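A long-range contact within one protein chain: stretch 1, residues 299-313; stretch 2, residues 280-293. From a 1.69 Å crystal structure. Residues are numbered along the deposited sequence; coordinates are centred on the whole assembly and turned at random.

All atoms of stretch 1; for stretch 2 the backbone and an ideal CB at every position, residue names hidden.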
# COMPACT_ATOMS: atom_id res chain seq x y z
N SER B 299 -9.46 -34.59 -10.17
CA SER B 299 -8.96 -34.97 -8.87
C SER B 299 -8.61 -33.72 -8.09
O SER B 299 -8.51 -32.61 -8.64
CB SER B 299 -7.73 -35.88 -8.98
OG SER B 299 -6.68 -35.20 -9.64
N PHE B 300 -8.39 -33.91 -6.79
CA PHE B 300 -8.08 -32.81 -5.88
C PHE B 300 -6.69 -32.98 -5.31
O PHE B 300 -6.46 -33.91 -4.51
CB PHE B 300 -9.13 -32.76 -4.78
CG PHE B 300 -10.45 -32.29 -5.29
CD1 PHE B 300 -10.72 -30.94 -5.37
CD2 PHE B 300 -11.37 -33.19 -5.76
CE1 PHE B 300 -11.91 -30.50 -5.88
CE2 PHE B 300 -12.57 -32.74 -6.28
CZ PHE B 300 -12.82 -31.40 -6.34
N PRO B 301 -5.72 -32.16 -5.73
CA PRO B 301 -4.32 -32.42 -5.33
C PRO B 301 -4.04 -32.24 -3.86
O PRO B 301 -3.05 -32.80 -3.38
CB PRO B 301 -3.52 -31.43 -6.18
CG PRO B 301 -4.46 -30.54 -6.82
CD PRO B 301 -5.82 -31.16 -6.81
N ASP B 302 -4.87 -31.49 -3.12
CA ASP B 302 -4.60 -31.16 -1.72
C ASP B 302 -5.73 -31.68 -0.83
O ASP B 302 -6.53 -30.89 -0.30
CB ASP B 302 -4.43 -29.65 -1.58
CG ASP B 302 -3.53 -29.08 -2.66
OD1 ASP B 302 -2.41 -29.61 -2.82
OD2 ASP B 302 -3.94 -28.13 -3.36
N PRO B 303 -5.83 -33.00 -0.65
CA PRO B 303 -7.01 -33.54 0.04
C PRO B 303 -7.17 -33.03 1.46
O PRO B 303 -8.31 -32.94 1.93
CB PRO B 303 -6.78 -35.07 0.01
CG PRO B 303 -5.35 -35.27 -0.38
CD PRO B 303 -4.97 -34.07 -1.19
N GLU B 304 -6.07 -32.69 2.14
CA GLU B 304 -6.12 -32.28 3.54
C GLU B 304 -6.14 -30.76 3.73
O GLU B 304 -6.12 -30.30 4.88
CB GLU B 304 -4.91 -32.85 4.29
CG GLU B 304 -4.82 -34.37 4.26
CD GLU B 304 -5.94 -35.04 5.03
OE1 GLU B 304 -5.67 -35.62 6.11
OE2 GLU B 304 -7.10 -34.99 4.57
N SER B 305 -6.16 -29.98 2.66
CA SER B 305 -6.11 -28.52 2.82
C SER B 305 -7.32 -28.01 3.58
O SER B 305 -8.45 -28.48 3.39
CB SER B 305 -6.05 -27.83 1.47
OG SER B 305 -5.94 -26.41 1.65
N ARG B 306 -7.07 -27.03 4.45
CA ARG B 306 -8.12 -26.27 5.12
C ARG B 306 -8.12 -24.80 4.72
O ARG B 306 -8.82 -23.99 5.32
CB ARG B 306 -7.97 -26.43 6.63
CG ARG B 306 -8.06 -27.89 7.04
CD ARG B 306 -8.00 -28.12 8.51
NE ARG B 306 -9.10 -28.98 8.92
CZ ARG B 306 -9.10 -29.75 10.00
NH1 ARG B 306 -8.04 -29.78 10.80
NH2 ARG B 306 -10.16 -30.50 10.29
N SER B 307 -7.35 -24.43 3.70
CA SER B 307 -7.27 -23.03 3.32
C SER B 307 -8.50 -22.62 2.50
O SER B 307 -9.33 -23.45 2.09
CB SER B 307 -6.00 -22.77 2.52
OG SER B 307 -6.24 -23.02 1.16
N SER B 308 -8.60 -21.33 2.25
CA SER B 308 -9.77 -20.75 1.61
C SER B 308 -9.69 -20.78 0.09
O SER B 308 -10.50 -20.14 -0.57
CB SER B 308 -9.97 -19.30 2.05
OG SER B 308 -8.85 -18.51 1.67
N VAL B 309 -8.72 -21.49 -0.47
CA VAL B 309 -8.66 -21.71 -1.90
C VAL B 309 -8.49 -23.21 -2.14
O VAL B 309 -8.00 -23.95 -1.29
CB VAL B 309 -7.52 -20.90 -2.55
CG1 VAL B 309 -7.75 -19.41 -2.33
CG2 VAL B 309 -6.13 -21.32 -1.98
N GLU B 310 -8.91 -23.65 -3.33
CA GLU B 310 -8.95 -25.07 -3.64
C GLU B 310 -8.44 -25.31 -5.06
O GLU B 310 -9.02 -24.80 -6.02
CB GLU B 310 -10.38 -25.61 -3.49
CG GLU B 310 -10.59 -27.06 -3.89
CD GLU B 310 -10.08 -28.06 -2.85
OE1 GLU B 310 -9.43 -27.67 -1.86
OE2 GLU B 310 -10.33 -29.27 -3.05
N ARG B 311 -7.42 -26.15 -5.19
CA ARG B 311 -6.94 -26.58 -6.50
C ARG B 311 -7.75 -27.76 -7.00
O ARG B 311 -8.10 -28.67 -6.24
CB ARG B 311 -5.46 -26.99 -6.44
CG ARG B 311 -4.51 -25.86 -6.06
CD ARG B 311 -3.09 -26.23 -6.43
NE ARG B 311 -2.59 -27.36 -5.65
CZ ARG B 311 -1.39 -27.91 -5.85
NH1 ARG B 311 -0.63 -27.45 -6.81
NH2 ARG B 311 -0.98 -28.93 -5.10
N VAL B 312 -8.03 -27.75 -8.30
CA VAL B 312 -8.70 -28.85 -8.98
C VAL B 312 -7.84 -29.22 -10.19
O VAL B 312 -7.43 -28.35 -10.95
CB VAL B 312 -10.13 -28.47 -9.40
CG1 VAL B 312 -10.13 -27.31 -10.31
CG2 VAL B 312 -10.82 -29.66 -10.06
N ALA B 313 -7.55 -30.51 -10.35
CA ALA B 313 -6.76 -31.01 -11.46
C ALA B 313 -7.64 -31.75 -12.44
O ALA B 313 -8.65 -32.36 -12.06
CB ALA B 313 -5.65 -31.96 -10.99
N UNK B 280 -17.51 -22.88 7.88
CA UNK B 280 -17.98 -22.33 6.61
C UNK B 280 -17.06 -22.73 5.46
O UNK B 280 -17.53 -23.15 4.40
CB UNK B 280 -18.08 -20.81 6.70
N UNK B 281 -15.75 -22.58 5.64
CA UNK B 281 -14.80 -23.00 4.62
C UNK B 281 -14.90 -24.51 4.37
O UNK B 281 -14.86 -24.96 3.22
CB UNK B 281 -13.38 -22.62 5.03
N UNK B 282 -15.00 -25.32 5.44
CA UNK B 282 -15.17 -26.76 5.27
C UNK B 282 -16.43 -27.08 4.46
O UNK B 282 -16.41 -27.94 3.57
CB UNK B 282 -15.23 -27.45 6.63
N UNK B 283 -17.51 -26.36 4.72
CA UNK B 283 -18.74 -26.57 3.98
C UNK B 283 -18.54 -26.27 2.50
O UNK B 283 -18.98 -27.03 1.63
CB UNK B 283 -19.86 -25.70 4.55
N UNK B 284 -17.88 -25.15 2.20
CA UNK B 284 -17.71 -24.75 0.81
C UNK B 284 -16.74 -25.68 0.09
O UNK B 284 -16.95 -26.01 -1.08
CB UNK B 284 -17.22 -23.30 0.73
N UNK B 285 -15.67 -26.11 0.76
CA UNK B 285 -14.81 -27.14 0.17
C UNK B 285 -15.60 -28.39 -0.17
O UNK B 285 -15.41 -28.99 -1.23
CB UNK B 285 -13.67 -27.49 1.12
N UNK B 286 -16.51 -28.79 0.72
CA UNK B 286 -17.33 -29.98 0.49
C UNK B 286 -18.25 -29.80 -0.70
O UNK B 286 -18.48 -30.76 -1.44
CB UNK B 286 -18.15 -30.31 1.74
N UNK B 287 -18.84 -28.61 -0.89
CA UNK B 287 -19.74 -28.49 -2.04
C UNK B 287 -18.94 -28.57 -3.32
O UNK B 287 -19.40 -29.16 -4.30
CB UNK B 287 -20.53 -27.18 -1.99
N UNK B 288 -17.71 -28.02 -3.33
CA UNK B 288 -16.88 -28.10 -4.53
C UNK B 288 -16.55 -29.55 -4.85
O UNK B 288 -16.65 -29.98 -6.00
CB UNK B 288 -15.59 -27.29 -4.35
N UNK B 289 -16.12 -30.31 -3.84
CA UNK B 289 -15.67 -31.68 -4.10
C UNK B 289 -16.85 -32.58 -4.45
O UNK B 289 -16.74 -33.42 -5.35
CB UNK B 289 -14.92 -32.24 -2.89
N UNK B 290 -18.01 -32.34 -3.82
CA UNK B 290 -19.22 -33.09 -4.17
C UNK B 290 -19.66 -32.79 -5.61
O UNK B 290 -20.17 -33.68 -6.30
CB UNK B 290 -20.35 -32.76 -3.19
N UNK B 291 -19.52 -31.54 -6.06
CA UNK B 291 -20.00 -31.19 -7.39
C UNK B 291 -19.13 -31.80 -8.48
O UNK B 291 -19.62 -32.15 -9.56
CB UNK B 291 -20.05 -29.67 -7.55
N UNK B 292 -17.83 -31.91 -8.23
CA UNK B 292 -16.85 -32.42 -9.20
C UNK B 292 -16.47 -33.84 -8.86
O UNK B 292 -15.31 -34.25 -8.87
CB UNK B 292 -15.60 -31.54 -9.24
N UNK B 293 -17.51 -34.61 -8.57
CA UNK B 293 -17.38 -35.90 -7.89
C UNK B 293 -16.88 -36.99 -8.82
O UNK B 293 -15.73 -37.43 -8.74
CB UNK B 293 -18.72 -36.32 -7.29

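Positions 280 to 291 form a helix that runs roughly parallel to strand 309-313, 18° between their directions, so one helical flank faces stretch 1.

At 280 the ideal CB has nothing of stretch 1 within 5.5 Å, and many residues would serve; it is Phe280. Position 281 points toward the loop, its CB 4.8 Å from Arg306 O and 5.1 Å from Ser307 O. The space left suits a medium-sized aliphatic side chain. The residue is Ile281, whose CG2 lies 3.6 Å from Ser307 O and whose CD1 lies 4.1 Å from Ser308 CB.

Positions 282, 283, 284, 286 and 287 offer stretch 1 no close CB, leaving the choice wide; they are Leu282, His283, Asn284, Ser286 and Val287.

At 285 CA-to-CB points sideways, yet the CB is 5.2 Å from Glu310 OE1, and the carbonyls of Ser307 and Val309 lie beyond. A carboxylate beside carbonyl oxygens calls for a long donor, lysine or arginine. Arg285 fills the role: NE and NH1 each donate to Glu310 OE1 at 2.9 Å, within a salt bridge, while NH1 and NH2 both reach Ser307 O at 2.9 Å. These acceptors lie at the guanidinium edge, and Ser305 O lies over one face.

Position 288 points toward stretch 1, its CB 5.0 Å from Glu310 CG and 5.1 Å from Phe300 CE1; a small or branched apolar side chain would suit. Val288 places CG1 4.1 Å from Phe300 CE1.

At 289 the CB lies 4.1 Å from Phe300 CZ, and Glu310 and the carbonyls of Asp302 and Pro303 await farther out. An aliphatic stem with a cationic tip would satisfy both, as in lysine or, with more donors, arginine. Arg289 lays CG over the Phe300 face, 3.7 Å from the ring centroid, a CH-pi contact. Its extended chain then carries NH1 to Pro303 O and NH2 to Asp302 O, both hydrogen bonds of 2.9 Å, and the guanidinium forms a salt bridge with Glu310. The carboxylate thus joins two arginines one helical turn apart.

Positions 290 (away) and 291 (sideways) are unconstrained by stretch 1: Arg290 and Ala291. Position 292, with phi/psi of -103/46, has left the helix; its CB, 4.0 Å from Phe300 CZ and 5.2 Å from Val312 CG2, favours a sizeable apolar residue. Leu292 packs CD1 4.1 Å from Val312 CG2. Position 293 points away; it is Ala293, poorly ordered.

Stretch 2 280-293: FILHNRSVVRRALA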
# COMPACT_ATOMS: atom_id res chain seq x y z
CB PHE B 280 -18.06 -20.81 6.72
CG PHE B 280 -18.51 -20.13 5.46
CD1 PHE B 280 -19.84 -20.16 5.08
CD2 PHE B 280 -17.61 -19.45 4.67
CE1 PHE B 280 -20.26 -19.53 3.91
CE2 PHE B 280 -18.04 -18.83 3.51
CZ PHE B 280 -19.35 -18.87 3.14
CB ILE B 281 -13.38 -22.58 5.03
CG1 ILE B 281 -13.29 -21.04 5.10
CG2 ILE B 281 -12.33 -23.17 4.06
CD1 ILE B 281 -13.51 -20.29 3.77
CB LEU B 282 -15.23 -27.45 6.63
CG LEU B 282 -15.41 -28.98 6.64
CD1 LEU B 282 -14.38 -29.69 5.75
CD2 LEU B 282 -15.32 -29.47 8.07
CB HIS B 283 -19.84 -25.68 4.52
CG HIS B 283 -21.12 -25.82 3.77
ND1 HIS B 283 -22.01 -26.84 4.02
CD2 HIS B 283 -21.65 -25.10 2.75
CE1 HIS B 283 -23.04 -26.74 3.20
NE2 HIS B 283 -22.85 -25.69 2.42
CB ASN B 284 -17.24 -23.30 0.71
CG ASN B 284 -18.39 -22.32 0.86
OD1 ASN B 284 -19.54 -22.71 0.99
ND2 ASN B 284 -18.07 -21.04 0.83
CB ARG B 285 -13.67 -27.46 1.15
CG ARG B 285 -12.83 -28.65 0.75
CD ARG B 285 -11.50 -28.63 1.50
NE ARG B 285 -10.55 -27.77 0.81
CZ ARG B 285 -10.13 -26.57 1.23
NH1 ARG B 285 -9.27 -25.91 0.47
NH2 ARG B 285 -10.50 -26.06 2.39
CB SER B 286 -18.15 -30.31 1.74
OG SER B 286 -17.30 -30.39 2.87
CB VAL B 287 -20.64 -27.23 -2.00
CG1 VAL B 287 -20.69 -26.54 -0.66
CG2 VAL B 287 -20.33 -26.26 -3.12
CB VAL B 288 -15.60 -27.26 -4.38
CG1 VAL B 288 -14.69 -27.48 -5.57
CG2 VAL B 288 -15.95 -25.79 -4.24
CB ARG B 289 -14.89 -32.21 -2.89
CG ARG B 289 -13.58 -31.45 -2.69
CD ARG B 289 -12.70 -32.01 -1.63
NE ARG B 289 -11.45 -31.26 -1.58
CZ ARG B 289 -10.48 -31.49 -0.70
NH1 ARG B 289 -10.60 -32.45 0.21
NH2 ARG B 289 -9.39 -30.76 -0.75
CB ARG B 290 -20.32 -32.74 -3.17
CG ARG B 290 -21.65 -33.46 -3.36
CD ARG B 290 -22.63 -33.09 -2.23
NE ARG B 290 -21.99 -33.19 -0.91
CZ ARG B 290 -21.72 -32.16 -0.10
NH1 ARG B 290 -22.05 -30.92 -0.43
NH2 ARG B 290 -21.12 -32.39 1.06
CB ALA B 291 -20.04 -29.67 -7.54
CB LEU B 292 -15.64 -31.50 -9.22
CG LEU B 292 -16.06 -30.06 -9.46
CD1 LEU B 292 -14.85 -29.16 -9.31
CD2 LEU B 292 -16.67 -29.90 -10.84
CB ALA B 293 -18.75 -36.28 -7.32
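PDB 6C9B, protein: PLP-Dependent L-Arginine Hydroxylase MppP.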